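Local structure of DNA gyrase, B subunit, truncated (Myxococcus xanthus, 3CWV) at residues V103-D115 and Q122-G134. The protein probably serves as the ATP-binding part of a type II topoisomerase that breaks, passes and rejoins double-stranded DNA. Numbering follows the deposited sequence.
Sequences VVSLALSSRYQVD and QWRVMGEHGHPQG
Leu106 and Ala107, ending their helix, turn their carbonyl oxygens onto Gly130; its CA lies 3.3 Å from Leu106 O, a CA-H...O contact. Ser109 OG donates to Leu106 O and accepts a hydrogen bond from a water that itself accepts from Gly130 N. His129 N gives a nearly straight bond to Ser110 O (2.8 Å) just before the antiparallel ladder, whose first pair is Arg111-Glu128. Tyr112 and Gly127 form a hydrogen-bonded pair. With CG between backbone N and carbonyl carbon (chi1 65°), the tyrosine ring lies flat under Gly127 CA, a CH-pi contact; Leu106 CD2 covers the opposite face. On the hairpin's other face, Gln113 runs beside Met126; its NE2 sits over the rim of the Arg124 guanidinium, two donors without a bond, and donates to the syn lone pair of Asp115 OD2. Val114 and Val125 exchange two backbone bonds (2.9 Å each). Asp115 OD1 receives Arg124 NE in a salt bridge (2.8 Å) and, from above the carboxylate plane, Gln122 NE2; the Glu143 carboxylate salt-bridges Arg124 NH2, its backbone N donates to Gln122 OE1. This beta hairpin, consistent with a GHKL-type ATPase domain, continues through the type I' turn Glu128-His131 into edge strand 131-139; strand 151-159 flanks 109-118, and helix 75-82 packs on Tyr112 and Val114.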
loop_
_atom_site.group_PDB
_atom_site.type_symbol
_atom_site.label_atom_id
_atom_site.label_comp_id
_atom_site.label_asym_id
_atom_site.label_seq_id
_atom_site.Cartn_x
_atom_site.Cartn_y
_atom_site.Cartn_z
ATOM N N VAL A 103 -12.635 5.563 -9.577
ATOM C CA VAL A 103 -13.379 6.336 -10.548
ATOM C C VAL A 103 -12.531 7.509 -11.087
ATOM O O VAL A 103 -12.757 7.950 -12.191
ATOM C CB VAL A 103 -14.703 6.892 -9.994
ATOM C CG1 VAL A 103 -14.491 7.992 -8.936
ATOM C CG2 VAL A 103 -15.589 7.470 -11.162
ATOM N N VAL A 104 -11.560 7.969 -10.306
ATOM C CA VAL A 104 -10.662 9.043 -10.810
ATOM C C VAL A 104 -9.784 8.521 -11.942
ATOM O O VAL A 104 -9.644 9.174 -12.959
ATOM C CB VAL A 104 -9.825 9.631 -9.688
ATOM C CG1 VAL A 104 -8.883 10.779 -10.218
ATOM C CG2 VAL A 104 -10.745 10.178 -8.628
ATOM N N SER A 105 -9.188 7.345 -11.763
ATOM C CA SER A 105 -8.349 6.767 -12.809
ATOM C C SER A 105 -9.158 6.543 -14.068
ATOM O O SER A 105 -8.695 6.826 -15.170
ATOM C CB SER A 105 -7.685 5.476 -12.354
ATOM O OG SER A 105 -6.871 5.732 -11.231
ATOM N N LEU A 106 -10.366 6.020 -13.908
ATOM C CA LEU A 106 -11.247 5.799 -15.058
ATOM C C LEU A 106 -11.715 7.119 -15.664
ATOM O O LEU A 106 -11.658 7.287 -16.893
ATOM C CB LEU A 106 -12.497 4.999 -14.636
ATOM C CG LEU A 106 -12.241 3.594 -14.080
ATOM C CD1 LEU A 106 -13.591 2.945 -13.645
ATOM C CD2 LEU A 106 -11.506 2.744 -15.070
ATOM N N ALA A 107 -12.168 8.056 -14.824
ATOM C CA ALA A 107 -12.638 9.359 -15.337
ATOM C C ALA A 107 -11.573 10.063 -16.180
ATOM O O ALA A 107 -11.893 10.731 -17.170
ATOM C CB ALA A 107 -13.065 10.329 -14.160
ATOM N N LEU A 108 -10.318 9.954 -15.755
ATOM C CA LEU A 108 -9.215 10.688 -16.402
ATOM C C LEU A 108 -8.471 9.892 -17.476
ATOM O O LEU A 108 -7.305 10.177 -17.779
ATOM C CB LEU A 108 -8.224 11.217 -15.345
ATOM C CG LEU A 108 -8.887 12.170 -14.321
ATOM C CD1 LEU A 108 -7.893 12.665 -13.281
ATOM C CD2 LEU A 108 -9.653 13.349 -14.994
ATOM N N SER A 109 -9.139 8.866 -18.012
ATOM C CA SER A 109 -8.631 8.114 -19.149
ATOM C C SER A 109 -9.349 8.592 -20.427
ATOM O O SER A 109 -10.457 9.100 -20.352
ATOM C CB SER A 109 -8.830 6.591 -18.932
ATOM O OG SER A 109 -10.234 6.288 -18.854
ATOM N N SER A 110 -8.694 8.488 -21.593
ATOM C CA SER A 110 -9.399 8.725 -22.862
ATOM C C SER A 110 -10.151 7.456 -23.243
ATOM O O SER A 110 -11.159 7.507 -23.926
ATOM C CB SER A 110 -8.432 9.091 -23.995
ATOM O OG SER A 110 -7.416 8.136 -24.133
ATOM N N ARG A 111 -9.642 6.325 -22.787
ATOM C CA ARG A 111 -10.336 5.054 -23.027
ATOM C C ARG A 111 -9.946 4.059 -21.978
ATOM O O ARG A 111 -8.833 4.108 -21.467
ATOM C CB ARG A 111 -9.966 4.476 -24.409
ATOM C CG ARG A 111 -8.490 4.336 -24.692
ATOM C CD ARG A 111 -8.291 4.173 -26.222
ATOM N NE ARG A 111 -6.890 4.063 -26.630
ATOM C CZ ARG A 111 -6.037 5.084 -26.719
ATOM N NH1 ARG A 111 -6.411 6.305 -26.361
ATOM N NH2 ARG A 111 -4.794 4.867 -27.139
ATOM N N TYR A 112 -10.856 3.112 -21.705
ATOM C CA TYR A 112 -10.532 2.009 -20.853
ATOM C C TYR A 112 -11.285 0.742 -21.236
ATOM O O TYR A 112 -12.224 0.778 -22.030
ATOM C CB TYR A 112 -10.789 2.340 -19.379
ATOM C CG TYR A 112 -12.200 2.598 -18.899
ATOM C CD1 TYR A 112 -12.583 3.878 -18.488
ATOM C CD2 TYR A 112 -13.140 1.565 -18.773
ATOM C CE1 TYR A 112 -13.851 4.121 -17.978
ATOM C CE2 TYR A 112 -14.411 1.810 -18.252
ATOM C CZ TYR A 112 -14.749 3.096 -17.860
ATOM O OH TYR A 112 -15.984 3.356 -17.333
ATOM N N GLN A 113 -10.844 -0.352 -20.650
ATOM C CA GLN A 113 -11.529 -1.639 -20.808
ATOM C C GLN A 113 -11.461 -2.364 -19.495
ATOM O O GLN A 113 -10.379 -2.544 -18.934
ATOM C CB GLN A 113 -10.869 -2.457 -21.911
ATOM C CG GLN A 113 -11.456 -3.866 -22.033
ATOM C CD GLN A 113 -10.871 -4.619 -23.221
ATOM O OE1 GLN A 113 -10.748 -4.059 -24.307
ATOM N NE2 GLN A 113 -10.505 -5.897 -23.014
ATOM N N VAL A 114 -12.614 -2.785 -18.985
ATOM C CA VAL A 114 -12.621 -3.539 -17.759
ATOM C C VAL A 114 -13.169 -4.955 -18.070
ATOM O O VAL A 114 -14.207 -5.075 -18.683
ATOM C CB VAL A 114 -13.534 -2.842 -16.720
ATOM C CG1 VAL A 114 -13.720 -3.687 -15.464
ATOM C CG2 VAL A 114 -12.932 -1.468 -16.322
ATOM N N ASP A 115 -12.479 -5.979 -17.605
ATOM C CA ASP A 115 -12.940 -7.373 -17.783
ATOM C C ASP A 115 -13.169 -7.991 -16.426
ATOM O O ASP A 115 -12.377 -7.799 -15.506
ATOM C CB ASP A 115 -11.907 -8.185 -18.541
ATOM C CG ASP A 115 -11.776 -7.770 -19.997
ATOM O OD1 ASP A 115 -12.577 -8.266 -20.814
ATOM O OD2 ASP A 115 -10.841 -6.989 -20.343
ATOM N N GLN A 122 -17.196 -14.401 -18.584
ATOM C CA GLN A 122 -16.478 -13.132 -18.612
ATOM C C GLN A 122 -17.391 -12.007 -19.119
ATOM O O GLN A 122 -18.146 -12.166 -20.101
ATOM C CB GLN A 122 -15.237 -13.286 -19.513
ATOM C CG GLN A 122 -14.367 -12.029 -19.674
ATOM C CD GLN A 122 -13.194 -12.234 -20.593
ATOM O OE1 GLN A 122 -12.935 -13.354 -21.059
ATOM N NE2 GLN A 122 -12.455 -11.151 -20.870
ATOM N N TRP A 123 -17.305 -10.853 -18.463
ATOM C CA TRP A 123 -18.060 -9.683 -18.874
ATOM C C TRP A 123 -17.072 -8.547 -19.125
ATOM O O TRP A 123 -16.073 -8.454 -18.422
ATOM C CB TRP A 123 -19.015 -9.286 -17.747
ATOM C CG TRP A 123 -20.036 -8.304 -18.184
ATOM C CD1 TRP A 123 -20.023 -6.930 -18.004
ATOM C CD2 TRP A 123 -21.233 -8.609 -18.907
ATOM N NE1 TRP A 123 -21.149 -6.378 -18.589
ATOM C CE2 TRP A 123 -21.900 -7.390 -19.148
ATOM C CE3 TRP A 123 -21.808 -9.809 -19.369
ATOM C CZ2 TRP A 123 -23.126 -7.331 -19.833
ATOM C CZ3 TRP A 123 -23.016 -9.753 -20.063
ATOM C CH2 TRP A 123 -23.667 -8.519 -20.283
ATOM N N ARG A 124 -17.377 -7.685 -20.089
ATOM C CA ARG A 124 -16.476 -6.604 -20.497
ATOM C C ARG A 124 -17.221 -5.266 -20.592
ATOM O O ARG A 124 -18.250 -5.177 -21.277
ATOM C CB ARG A 124 -15.830 -6.935 -21.851
ATOM C CG ARG A 124 -14.807 -5.872 -22.372
ATOM C CD ARG A 124 -14.152 -6.364 -23.662
ATOM N NE ARG A 124 -13.254 -7.481 -23.368
ATOM C CZ ARG A 124 -12.740 -8.314 -24.260
ATOM N NH1 ARG A 124 -13.044 -8.199 -25.543
ATOM N NH2 ARG A 124 -11.948 -9.290 -23.851
ATOM N N VAL A 125 -16.661 -4.223 -19.964
ATOM C CA VAL A 125 -17.210 -2.861 -20.014
ATOM C C VAL A 125 -16.169 -1.944 -20.670
ATOM O O VAL A 125 -15.031 -1.909 -20.216
ATOM C CB VAL A 125 -17.465 -2.312 -18.585
ATOM C CG1 VAL A 125 -18.077 -0.847 -18.633
ATOM C CG2 VAL A 125 -18.329 -3.283 -17.774
ATOM N N MET A 126 -16.550 -1.259 -21.747
ATOM C CA MET A 126 -15.645 -0.351 -22.452
ATOM C C MET A 126 -15.870 1.039 -21.891
ATOM O O MET A 126 -16.966 1.349 -21.428
ATOM C CB MET A 126 -15.913 -0.344 -23.978
ATOM C CG MET A 126 -15.637 -1.753 -24.689
ATOM S SD MET A 126 -14.065 -2.537 -24.384
ATOM C CE MET A 126 -12.986 -1.352 -25.161
ATOM N N GLY A 127 -14.830 1.873 -21.936
ATOM C CA GLY A 127 -14.966 3.250 -21.476
ATOM C C GLY A 127 -14.404 4.191 -22.545
ATOM O O GLY A 127 -13.427 3.854 -23.217
ATOM N N GLU A 128 -15.040 5.353 -22.728
ATOM C CA GLU A 128 -14.462 6.406 -23.587
ATOM C C GLU A 128 -14.587 7.753 -22.875
ATOM O O GLU A 128 -15.657 8.081 -22.352
ATOM C CB GLU A 128 -15.223 6.463 -24.930
ATOM C CG GLU A 128 -15.327 5.098 -25.642
ATOM C CD GLU A 128 -16.095 5.158 -26.963
ATOM O OE1 GLU A 128 -16.698 6.211 -27.287
ATOM O OE2 GLU A 128 -16.112 4.133 -27.672
ATOM N N HIS A 129 -13.503 8.539 -22.826
ATOM C CA HIS A 129 -13.566 9.900 -22.239
ATOM C C HIS A 129 -14.109 9.876 -20.818
ATOM O O HIS A 129 -14.774 10.813 -20.356
ATOM C CB HIS A 129 -14.421 10.827 -23.127
ATOM C CG HIS A 129 -14.138 10.638 -24.577
ATOM N ND1 HIS A 129 -12.866 10.773 -25.094
ATOM C CD2 HIS A 129 -14.930 10.241 -25.606
ATOM C CE1 HIS A 129 -12.892 10.476 -26.384
ATOM N NE2 HIS A 129 -14.133 10.170 -26.721
ATOM N N GLY A 130 -13.807 8.779 -20.131
ATOM C CA GLY A 130 -14.046 8.666 -18.722
ATOM C C GLY A 130 -15.300 7.938 -18.346
ATOM O O GLY A 130 -15.518 7.701 -17.163
ATOM N N HIS A 131 -16.136 7.615 -19.343
ATOM C CA HIS A 131 -17.494 7.108 -19.110
ATOM C C HIS A 131 -17.681 5.683 -19.613
ATOM O O HIS A 131 -17.293 5.385 -20.711
ATOM C CB HIS A 131 -18.533 7.948 -19.892
ATOM C CG HIS A 131 -18.686 9.340 -19.376
ATOM N ND1 HIS A 131 -19.496 9.642 -18.309
ATOM C CD2 HIS A 131 -18.103 10.501 -19.757
ATOM C CE1 HIS A 131 -19.415 10.939 -18.053
ATOM N NE2 HIS A 131 -18.564 11.479 -18.908
ATOM N N PRO A 132 -18.385 4.848 -18.850
ATOM C CA PRO A 132 -18.651 3.507 -19.389
ATOM C C PRO A 132 -19.596 3.595 -20.581
ATOM O O PRO A 132 -20.509 4.422 -20.609
ATOM C CB PRO A 132 -19.328 2.755 -18.223
ATOM C CG PRO A 132 -19.820 3.807 -17.282
ATOM C CD PRO A 132 -19.015 5.086 -17.536
ATOM N N GLN A 133 -19.344 2.763 -21.574
ATOM C CA GLN A 133 -20.248 2.637 -22.698
ATOM C C GLN A 133 -21.332 1.607 -22.375
ATOM O O GLN A 133 -21.107 0.399 -22.468
ATOM C CB GLN A 133 -19.441 2.271 -23.920
ATOM C CG GLN A 133 -18.368 3.320 -24.205
ATOM C CD GLN A 133 -18.987 4.706 -24.328
ATOM O OE1 GLN A 133 -19.664 4.995 -25.313
ATOM N NE2 GLN A 133 -18.800 5.553 -23.306
ATOM N N GLY A 134 -22.486 2.099 -21.933
ATOM C CA GLY A 134 -23.611 1.229 -21.546
ATOM C C GLY A 134 -23.248 0.417 -20.317
ATOM O O GLY A 134 -22.512 0.887 -19.460
HETATM O O HOH W 1 -12.474 6.294 -20.753
HETATM O O HOH W 2 -16.063 5.500 -15.883
#